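Local coordinates for 3-phosphoshikimate 1-carboxyvinyltransferase (Streptomyces sviceus, PDB 7M0O), which probably transfers the enolpyruvyl group of phosphoenolpyruvate to the 5-hydroxyl of 3-phosphoshikimate, releasing phosphate, in the pathway that makes chorismate, at residues T11-F16 with E185-M190; T81-P86 with S154-A159; R192-E197 with T215-E220. All coordinates share one frame; numbering follows the deposited sequence.

Contact 1: T11-F16 with E185-M190; sequences TARALF and EITLAM
Arg-13 reaches across to Thr-187, giving its NE hydrogen to Thr-187 OG1 in a short, nearly straight bond (2.7 Å, 166°) that lies in the guanidinium plane. One face of the same group is covered by a methyl: Ile-186 CG2 sits over its centre, 3.6 Å from Arg-13 NH1. Further back along the arginine, Met-190 crosses the chain at about a right angle, with its SD 3.5 Å from Arg-13 CD. A bend at chi3 (66°) swings Met-190 CE toward the other helix, where it lies 3.6 Å from Ala-14 N and 3.8 Å from Ala-14 CB.

Thr-187 OG1 also bonds Thr-158 OG1 and, weakly, Tyr-183 O, which helps to position it as the acceptor for Arg-13. Tyr-183 makes a cation-pi contact with Arg-13, and Ser-9 OG a weak bond to NH1. Over 11-16 and 185-190 the helix axes approach to 10.7 Å and run at 35°, with the side chains of Arg-13 and Met-190 lying between them. Arg-13 and Ser-9 are predicted to bind 3-phosphoshikimate, so this buried helix pair probably holds part of the substrate site of an EPSP synthase.

Contact 2: T81-P86 with S154-A159; sequences TARFLP and SQYLTA
Phe-84 and Ala-159 mark the closest backbone approach, their CA atoms 6.3 Å apart, between two helices that run the same way at only 20° to each other. The axes of 81-86 and 155-159 stay 10.2 Å apart, and the first helix is kinked at Pro-86, whose nitrogen makes no bond to the preceding turn. Phe-84 packs beside Ala-159 and Thr-158. Its CE1 lies 3.9 Å from Ala-159 CB, while CZ meets Thr-158 CG2, both methyls approaching the ring obliquely. Gln-155 O comes in near the ring plane, at the CE1 edge; that carbonyl is the acceptor for Ala-159 N in the helix, so the ring adds only a contact to an oxygen already bonded.

EPSP synthases are built with helices packed inside each domain and sheets outside, and this near-parallel pair belongs to such a core. Helix 110-118 covers it through Leu-112, which touches Arg-83, Tyr-156 and Ala-159.

Arg-83 lies across from Gln-155 and Tyr-156. Its NH1 ends 3.1 Å from Gln-155 NE2; both are donors, so this is a close approach and not a hydrogen bond, and the amide may be modelled the other way round. The amide and guanidinium planes are turned 66° apart. Tyr-156 CE1 lies over one face of the guanidinium, 3.7 Å from Arg-83 NE, with Gln-155 at its edge. Tyr-156 OH is near Arg-83 NH2 at 3.6 Å, while making a weak hydrogen bond to Pro-108 O. Gln-155 is predicted to bind both substrates. Arg-107, a predicted phosphoenolpyruvate ligand, brings its NH2 close to that of Arg-83, and two like charges so close would probably raise the local positive potential near the predicted phosphoenolpyruvate site.

Contact 3: R192-E197 with T215-E220; sequences RAFGVE and TTYAIE
Tyr-217 meets Phe-194 from its first side-chain atom onward. Its CB lies 3.9 Å from Phe-194 CZ, and CG, held anti to the backbone N (chi1 -171°), comes 4.0 Å from Phe-194 CE2. Beyond that the ring passes to Ala-193: CD1 touches the methyl, and CE1 is 3.9 Å from Ala-193 CB. The tip, OH, goes past this segment to pack against Met-190 on the preceding turn of the same helix. Ile-219 CD1, two residues along from the tyrosine, sits at the edge of the ring in its plane. The rings of Phe-194 and Tyr-217 approach obliquely, centroids 5.8 Å apart and planes at 42°.

Phe-194 lies at the end of helix 182-193, which finishes in a Schellman motif, with Val-196 N bonded to Met-191 O and Gly-195 N to Arg-192 O; Gly-195 is the C-prime residue, with the positive phi that favours glycine. Phe-194, the first residue to leave helical torsions, is the C-cap. Strand 216-218, which carries the tyrosine, is an outermost strand of a four-stranded mixed sheet and runs parallel to 24-28, bonding through Tyr-217 to Thr-26 and Val-28.

Thr-215 completes the packing on the phenylalanine. Its CG2 stands between the backbone N and carbonyl carbon, which turns the methyl onto the Phe-194 ring; there it makes a CH-pi contact over one face, 4.0 Å from the centroid and 14° off the normal, displaced toward the rim. The same methyl lies 3.8 Å from Ala-193 O. Leu-17 of helix 8-20 and Thr-25 of the neighbouring strand also touch the Phe-194 side chain, while Leu-27 and Leu-251 reach Tyr-217.

How the contacts relate
From the N terminus, helix 8-20 opens the longest loop, which contact 1 closes 169 residues on, at helix 182-193. Contact 2 is nested inside it: helix 79-90 meets helix 155-163, with 67 residues between the segments. Contact 3 follows in series, closing a short excursion from the end of helix 182-193 to strand 216-218. Contacts 1 and 2 touch where Phe-84 CE2 packs against Ala-12 O and through the Thr-187 to Thr-158 bond. Contacts 1 and 3 share helix 182-193, within which Glu-185 and Arg-192 form a salt bridge; Ile-219 on Ala-14 and Tyr-217 on Met-190 tie the separate parts. Contacts 2 and 3 do not touch, so contact 1 bridges the core helices and the sheet.

Contact 1: T11-F16 with E185-M190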
loop_
_atom_site.group_PDB
_atom_site.type_symbol
_atom_site.label_atom_id
_atom_site.label_comp_id
_atom_site.label_asym_id
_atom_site.label_seq_id
_atom_site.Cartn_x
_atom_site.Cartn_y
_atom_site.Cartn_z
ATOM N N THR A 11 -2.650 -1.983 -6.332
ATOM C CA THR A 11 -2.422 -2.428 -7.704
ATOM C C THR A 11 -2.238 -3.941 -7.749
ATOM O O THR A 11 -2.776 -4.617 -8.637
ATOM C CB THR A 11 -1.208 -1.703 -8.321
ATOM O OG1 THR A 11 -1.452 -0.282 -8.387
ATOM C CG2 THR A 11 -0.936 -2.218 -9.736
ATOM N N ALA A 12 -1.545 -4.490 -6.753
ATOM C CA ALA A 12 -1.267 -5.926 -6.711
ATOM C C ALA A 12 -2.547 -6.740 -6.594
ATOM O O ALA A 12 -2.768 -7.686 -7.364
ATOM C CB ALA A 12 -0.341 -6.229 -5.531
ATOM N N ARG A 13 -3.379 -6.417 -5.597
ATOM C CA ARG A 13 -4.673 -7.086 -5.465
ATOM C C ARG A 13 -5.509 -6.935 -6.734
ATOM O O ARG A 13 -6.161 -7.891 -7.172
ATOM C CB ARG A 13 -5.450 -6.523 -4.272
ATOM C CG ARG A 13 -4.812 -6.664 -2.881
ATOM C CD ARG A 13 -5.729 -5.910 -1.925
ATOM N NE ARG A 13 -5.324 -5.848 -0.522
ATOM C CZ ARG A 13 -4.564 -4.894 0.012
ATOM N NH1 ARG A 13 -4.065 -3.909 -0.734
ATOM N NH2 ARG A 13 -4.297 -4.927 1.306
ATOM N N ALA A 14 -5.530 -5.733 -7.320
ATOM C CA ALA A 14 -6.375 -5.491 -8.492
ATOM C C ALA A 14 -5.949 -6.334 -9.687
ATOM O O ALA A 14 -6.798 -6.734 -10.498
ATOM C CB ALA A 14 -6.346 -4.011 -8.871
ATOM N N LEU A 15 -4.638 -6.566 -9.843
ATOM C CA LEU A 15 -4.150 -7.402 -10.944
ATOM C C LEU A 15 -4.630 -8.842 -10.797
ATOM O O LEU A 15 -5.007 -9.486 -11.787
ATOM C CB LEU A 15 -2.620 -7.367 -11.004
ATOM C CG LEU A 15 -1.996 -6.110 -11.585
ATOM C CD1 LEU A 15 -0.491 -6.103 -11.373
ATOM C CD2 LEU A 15 -2.311 -6.035 -13.045
ATOM N N PHE A 16 -4.596 -9.367 -9.570
ATOM C CA PHE A 16 -5.141 -10.696 -9.309
ATOM C C PHE A 16 -6.615 -10.759 -9.676
ATOM O O PHE A 16 -7.059 -11.682 -10.367
ATOM C CB PHE A 16 -4.930 -11.054 -7.834
ATOM C CG PHE A 16 -5.343 -12.465 -7.468
ATOM C CD1 PHE A 16 -6.691 -12.837 -7.462
ATOM C CD2 PHE A 16 -4.395 -13.411 -7.091
ATOM C CE1 PHE A 16 -7.089 -14.133 -7.116
ATOM C CE2 PHE A 16 -4.788 -14.718 -6.736
ATOM C CZ PHE A 16 -6.133 -15.068 -6.747
ATOM N N GLU A 185 -9.015 -5.249 5.608
ATOM C CA GLU A 185 -10.262 -4.588 5.223
ATOM C C GLU A 185 -10.200 -4.067 3.791
ATOM O O GLU A 185 -11.225 -4.060 3.099
ATOM C CB GLU A 185 -10.606 -3.442 6.176
ATOM C CG GLU A 185 -12.043 -2.904 6.012
ATOM C CD GLU A 185 -13.039 -3.940 5.477
ATOM O OE1 GLU A 185 -13.605 -3.724 4.377
ATOM O OE2 GLU A 185 -13.285 -4.955 6.172
ATOM N N ILE A 186 -9.023 -3.628 3.336
ATOM C CA ILE A 186 -8.868 -3.216 1.939
ATOM C C ILE A 186 -9.082 -4.401 1.002
ATOM O O ILE A 186 -9.738 -4.271 -0.043
ATOM C CB ILE A 186 -7.490 -2.564 1.723
ATOM C CG1 ILE A 186 -7.408 -1.257 2.518
ATOM C CG2 ILE A 186 -7.202 -2.322 0.220
ATOM C CD1 ILE A 186 -6.017 -0.702 2.567
ATOM N N THR A 187 -8.537 -5.574 1.353
ATOM C CA THR A 187 -8.737 -6.744 0.500
ATOM C C THR A 187 -10.218 -7.090 0.397
ATOM O O THR A 187 -10.727 -7.371 -0.696
ATOM C CB THR A 187 -7.950 -7.945 1.021
ATOM O OG1 THR A 187 -6.548 -7.655 1.046
ATOM C CG2 THR A 187 -8.186 -9.167 0.127
ATOM N N LEU A 188 -10.941 -7.035 1.519
ATOM C CA LEU A 188 -12.351 -7.401 1.475
ATOM C C LEU A 188 -13.164 -6.392 0.671
ATOM O O LEU A 188 -14.081 -6.776 -0.061
ATOM C CB LEU A 188 -12.906 -7.543 2.890
ATOM C CG LEU A 188 -12.235 -8.610 3.758
ATOM C CD1 LEU A 188 -13.017 -8.829 5.043
ATOM C CD2 LEU A 188 -12.090 -9.923 3.013
ATOM N N ALA A 189 -12.840 -5.100 0.785
ATOM C CA ALA A 189 -13.573 -4.099 0.020
ATOM C C ALA A 189 -13.335 -4.261 -1.479
ATOM O O ALA A 189 -14.251 -4.050 -2.289
ATOM C CB ALA A 189 -13.179 -2.697 0.478
ATOM N N MET A 190 -12.110 -4.613 -1.872
ATOM C CA MET A 190 -11.832 -4.800 -3.293
ATOM C C MET A 190 -12.558 -6.029 -3.828
ATOM O O MET A 190 -13.114 -6.005 -4.936
ATOM C CB MET A 190 -10.322 -4.888 -3.527
ATOM C CG MET A 190 -9.583 -3.573 -3.203
ATOM S SD MET A 190 -7.816 -3.599 -3.555
ATOM C CE MET A 190 -7.844 -3.764 -5.349
#

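Contact 2: T81-P86 with S154-A159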
loop_
_atom_site.group_PDB
_atom_site.type_symbol
_atom_site.label_atom_id
_atom_site.label_comp_id
_atom_site.label_asym_id
_atom_site.label_seq_id
_atom_site.Cartn_x
_atom_site.Cartn_y
_atom_site.Cartn_z
ATOM N N THR A 81 4.283 -10.730 -7.478
ATOM C CA THR A 81 4.320 -11.715 -8.553
ATOM C C THR A 81 4.662 -13.104 -8.016
ATOM O O THR A 81 4.037 -14.100 -8.403
ATOM C CB THR A 81 5.338 -11.288 -9.612
ATOM O OG1 THR A 81 5.083 -9.923 -10.019
ATOM C CG2 THR A 81 5.288 -12.200 -10.824
ATOM N N ALA A 82 5.639 -13.178 -7.106
ATOM C CA ALA A 82 6.124 -14.453 -6.589
ATOM C C ALA A 82 5.108 -15.174 -5.717
ATOM O O ALA A 82 5.194 -16.401 -5.577
ATOM C CB ALA A 82 7.415 -14.244 -5.795
ATOM N N ARG A 83 4.156 -14.456 -5.124
ATOM C CA ARG A 83 3.130 -15.091 -4.303
ATOM C C ARG A 83 1.788 -15.211 -5.008
ATOM O O ARG A 83 1.138 -16.257 -4.909
ATOM C CB ARG A 83 2.948 -14.319 -2.993
ATOM C CG ARG A 83 4.208 -14.293 -2.158
ATOM C CD ARG A 83 4.312 -13.000 -1.365
ATOM N NE ARG A 83 5.493 -12.989 -0.508
ATOM C CZ ARG A 83 5.831 -11.978 0.285
ATOM N NH1 ARG A 83 5.082 -10.883 0.329
ATOM N NH2 ARG A 83 6.919 -12.065 1.034
ATOM N N PHE A 84 1.369 -14.184 -5.752
ATOM C CA PHE A 84 0.038 -14.202 -6.359
ATOM C C PHE A 84 -0.023 -15.074 -7.608
ATOM O O PHE A 84 -1.042 -15.726 -7.851
ATOM C CB PHE A 84 -0.409 -12.783 -6.715
ATOM C CG PHE A 84 -0.873 -11.970 -5.543
ATOM C CD1 PHE A 84 -0.782 -12.460 -4.244
ATOM C CD2 PHE A 84 -1.418 -10.709 -5.743
ATOM C CE1 PHE A 84 -1.213 -11.703 -3.172
ATOM C CE2 PHE A 84 -1.851 -9.936 -4.670
ATOM C CZ PHE A 84 -1.751 -10.434 -3.384
ATOM N N LEU A 85 1.013 -15.073 -8.449
ATOM C CA LEU A 85 0.947 -15.913 -9.646
ATOM C C LEU A 85 0.866 -17.404 -9.321
ATOM O O LEU A 85 0.056 -18.098 -9.953
ATOM C CB LEU A 85 2.125 -15.605 -10.580
ATOM C CG LEU A 85 1.974 -14.348 -11.434
ATOM C CD1 LEU A 85 2.992 -14.346 -12.559
ATOM C CD2 LEU A 85 0.563 -14.212 -12.009
ATOM N N PRO A 86 1.653 -17.963 -8.396
ATOM C CA PRO A 86 1.441 -19.380 -8.044
ATOM C C PRO A 86 0.062 -19.656 -7.499
ATOM O O PRO A 86 -0.485 -20.746 -7.721
ATOM C CB PRO A 86 2.521 -19.645 -6.993
ATOM C CG PRO A 86 3.613 -18.643 -7.331
ATOM C CD PRO A 86 2.860 -17.413 -7.745
ATOM N N SER A 154 1.303 -9.759 5.646
ATOM C CA SER A 154 -0.119 -9.677 5.348
ATOM C C SER A 154 -0.478 -10.265 3.989
ATOM O O SER A 154 -1.661 -10.527 3.738
ATOM C CB SER A 154 -0.578 -8.217 5.422
ATOM O OG SER A 154 0.344 -7.361 4.769
ATOM N N GLN A 155 0.507 -10.472 3.107
ATOM C CA GLN A 155 0.202 -10.916 1.751
ATOM C C GLN A 155 -0.288 -12.359 1.696
ATOM O O GLN A 155 -0.950 -12.722 0.722
ATOM C CB GLN A 155 1.424 -10.748 0.844
ATOM C CG GLN A 155 1.416 -9.438 0.058
ATOM C CD GLN A 155 2.605 -9.298 -0.873
ATOM O OE1 GLN A 155 2.702 -9.992 -1.879
ATOM N NE2 GLN A 155 3.523 -8.395 -0.536
ATOM N N TYR A 156 0.021 -13.185 2.708
ATOM C CA TYR A 156 -0.383 -14.591 2.664
ATOM C C TYR A 156 -1.870 -14.749 2.941
ATOM O O TYR A 156 -2.556 -15.505 2.244
ATOM C CB TYR A 156 0.425 -15.425 3.667
ATOM C CG TYR A 156 1.923 -15.344 3.459
ATOM C CD1 TYR A 156 2.462 -15.302 2.182
ATOM C CD2 TYR A 156 2.790 -15.273 4.541
ATOM C CE1 TYR A 156 3.829 -15.207 1.981
ATOM C CE2 TYR A 156 4.169 -15.184 4.352
ATOM C CZ TYR A 156 4.675 -15.148 3.066
ATOM O OH TYR A 156 6.030 -15.049 2.862
ATOM N N LEU A 157 -2.388 -14.056 3.958
ATOM C CA LEU A 157 -3.829 -14.090 4.179
ATOM C C LEU A 157 -4.569 -13.518 2.978
ATOM O O LEU A 157 -5.589 -14.074 2.540
ATOM C CB LEU A 157 -4.181 -13.331 5.466
ATOM C CG LEU A 157 -5.687 -13.194 5.699
ATOM C CD1 LEU A 157 -6.374 -14.568 5.753
ATOM C CD2 LEU A 157 -5.982 -12.391 6.965
ATOM N N THR A 158 -4.049 -12.432 2.403
ATOM C CA THR A 158 -4.752 -11.792 1.296
ATOM C C THR A 158 -4.766 -12.679 0.054
ATOM O O THR A 158 -5.786 -12.760 -0.645
ATOM C CB THR A 158 -4.112 -10.425 1.032
ATOM O OG1 THR A 158 -4.622 -9.493 1.995
ATOM C CG2 THR A 158 -4.387 -9.925 -0.372
ATOM N N ALA A 159 -3.671 -13.400 -0.203
ATOM C CA ALA A 159 -3.659 -14.385 -1.285
ATOM C C ALA A 159 -4.732 -15.466 -1.089
ATOM O O ALA A 159 -5.438 -15.822 -2.044
ATOM C CB ALA A 159 -2.269 -15.022 -1.395
#

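Contact 3: R192-E197 with T215-E220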
loop_
_atom_site.group_PDB
_atom_site.type_symbol
_atom_site.label_atom_id
_atom_site.label_comp_id
_atom_site.label_asym_id
_atom_site.label_seq_id
_atom_site.Cartn_x
_atom_site.Cartn_y
_atom_site.Cartn_z
ATOM N N ARG A 192 -15.362 -7.010 -2.788
ATOM C CA ARG A 192 -16.754 -6.574 -2.937
ATOM C C ARG A 192 -16.955 -5.825 -4.245
ATOM O O ARG A 192 -17.982 -6.000 -4.913
ATOM C CB ARG A 192 -17.187 -5.705 -1.748
ATOM C CG ARG A 192 -17.475 -6.476 -0.469
ATOM C CD ARG A 192 -18.195 -5.619 0.578
ATOM N NE ARG A 192 -17.302 -4.642 1.197
ATOM C CZ ARG A 192 -16.575 -4.874 2.288
ATOM N NH1 ARG A 192 -16.627 -6.059 2.887
ATOM N NH2 ARG A 192 -15.791 -3.923 2.781
ATOM N N ALA A 193 -15.978 -5.000 -4.644
ATOM C CA ALA A 193 -16.067 -4.317 -5.930
ATOM C C ALA A 193 -16.074 -5.298 -7.094
ATOM O O ALA A 193 -16.596 -4.978 -8.168
ATOM C CB ALA A 193 -14.916 -3.321 -6.085
ATOM N N PHE A 194 -15.528 -6.494 -6.894
ATOM C CA PHE A 194 -15.559 -7.543 -7.897
ATOM C C PHE A 194 -16.628 -8.594 -7.594
ATOM O O PHE A 194 -16.534 -9.729 -8.071
ATOM C CB PHE A 194 -14.160 -8.167 -8.022
ATOM C CG PHE A 194 -13.187 -7.317 -8.807
ATOM C CD1 PHE A 194 -12.951 -7.576 -10.160
ATOM C CD2 PHE A 194 -12.529 -6.262 -8.212
ATOM C CE1 PHE A 194 -12.076 -6.787 -10.895
ATOM C CE2 PHE A 194 -11.641 -5.472 -8.937
ATOM C CZ PHE A 194 -11.406 -5.729 -10.272
ATOM N N GLY A 195 -17.622 -8.242 -6.784
ATOM C CA GLY A 195 -18.847 -9.018 -6.676
ATOM C C GLY A 195 -18.874 -10.118 -5.645
ATOM O O GLY A 195 -19.730 -11.010 -5.739
ATOM N N VAL A 196 -18.000 -10.085 -4.639
ATOM C CA VAL A 196 -17.926 -11.148 -3.644
ATOM C C VAL A 196 -17.994 -10.547 -2.247
ATOM O O VAL A 196 -17.195 -9.672 -1.909
ATOM C CB VAL A 196 -16.647 -11.985 -3.795
ATOM C CG1 VAL A 196 -16.486 -12.847 -2.573
ATOM C CG2 VAL A 196 -16.727 -12.834 -5.061
ATOM N N GLU A 197 -18.934 -11.028 -1.432
ATOM C CA GLU A 197 -19.035 -10.645 -0.028
ATOM C C GLU A 197 -18.387 -11.711 0.856
ATOM O O GLU A 197 -18.745 -12.892 0.779
ATOM C CB GLU A 197 -20.502 -10.452 0.377
ATOM C CG GLU A 197 -21.123 -9.154 -0.099
ATOM C CD GLU A 197 -20.803 -7.988 0.826
ATOM O OE1 GLU A 197 -21.259 -6.858 0.541
ATOM O OE2 GLU A 197 -20.091 -8.199 1.836
ATOM N N THR A 215 -15.056 -5.684 -13.824
ATOM C CA THR A 215 -15.538 -4.318 -13.689
ATOM C C THR A 215 -14.454 -3.359 -14.178
ATOM O O THR A 215 -13.367 -3.771 -14.594
ATOM C CB THR A 215 -15.946 -4.042 -12.236
ATOM O OG1 THR A 215 -16.671 -2.810 -12.161
ATOM C CG2 THR A 215 -14.713 -3.969 -11.337
ATOM N N THR A 216 -14.776 -2.068 -14.169
ATOM C CA THR A 216 -13.776 -1.020 -14.310
ATOM C C THR A 216 -13.382 -0.611 -12.899
ATOM O O THR A 216 -14.247 -0.223 -12.112
ATOM C CB THR A 216 -14.315 0.172 -15.106
ATOM O OG1 THR A 216 -14.427 -0.171 -16.491
ATOM C CG2 THR A 216 -13.381 1.375 -14.990
ATOM N N TYR A 217 -12.094 -0.737 -12.563
ATOM C CA TYR A 217 -11.626 -0.501 -11.201
ATOM C C TYR A 217 -10.488 0.505 -11.234
ATOM O O TYR A 217 -9.436 0.238 -11.825
ATOM C CB TYR A 217 -11.179 -1.795 -10.502
ATOM C CG TYR A 217 -10.915 -1.542 -9.035
ATOM C CD1 TYR A 217 -11.960 -1.498 -8.116
ATOM C CD2 TYR A 217 -9.629 -1.282 -8.584
ATOM C CE1 TYR A 217 -11.715 -1.218 -6.778
ATOM C CE2 TYR A 217 -9.375 -1.002 -7.259
ATOM C CZ TYR A 217 -10.418 -0.971 -6.362
ATOM O OH TYR A 217 -10.152 -0.688 -5.041
ATOM N N ALA A 218 -10.706 1.658 -10.609
ATOM C CA ALA A 218 -9.699 2.705 -10.510
ATOM C C ALA A 218 -8.821 2.474 -9.283
ATOM O O ALA A 218 -9.335 2.297 -8.168
ATOM C CB ALA A 218 -10.369 4.079 -10.427
ATOM N N ILE A 219 -7.505 2.502 -9.495
ATOM C CA ILE A 219 -6.526 2.343 -8.421
ATOM C C ILE A 219 -6.305 3.691 -7.749
ATOM O O ILE A 219 -5.990 4.689 -8.417
ATOM C CB ILE A 219 -5.200 1.786 -8.965
ATOM C CG1 ILE A 219 -5.411 0.419 -9.622
ATOM C CG2 ILE A 219 -4.131 1.734 -7.841
ATOM C CD1 ILE A 219 -6.039 -0.550 -8.713
ATOM N N GLU A 220 -6.450 3.719 -6.426
ATOM C CA GLU A 220 -6.216 4.957 -5.674
ATOM C C GLU A 220 -4.733 5.325 -5.682
ATOM O O GLU A 220 -3.871 4.451 -5.545
ATOM C CB GLU A 220 -6.668 4.815 -4.218
ATOM C CG GLU A 220 -8.158 4.795 -4.008
ATOM C CD GLU A 220 -8.557 4.435 -2.578
ATOM O OE1 GLU A 220 -7.735 4.569 -1.629
ATOM O OE2 GLU A 220 -9.715 4.008 -2.407
#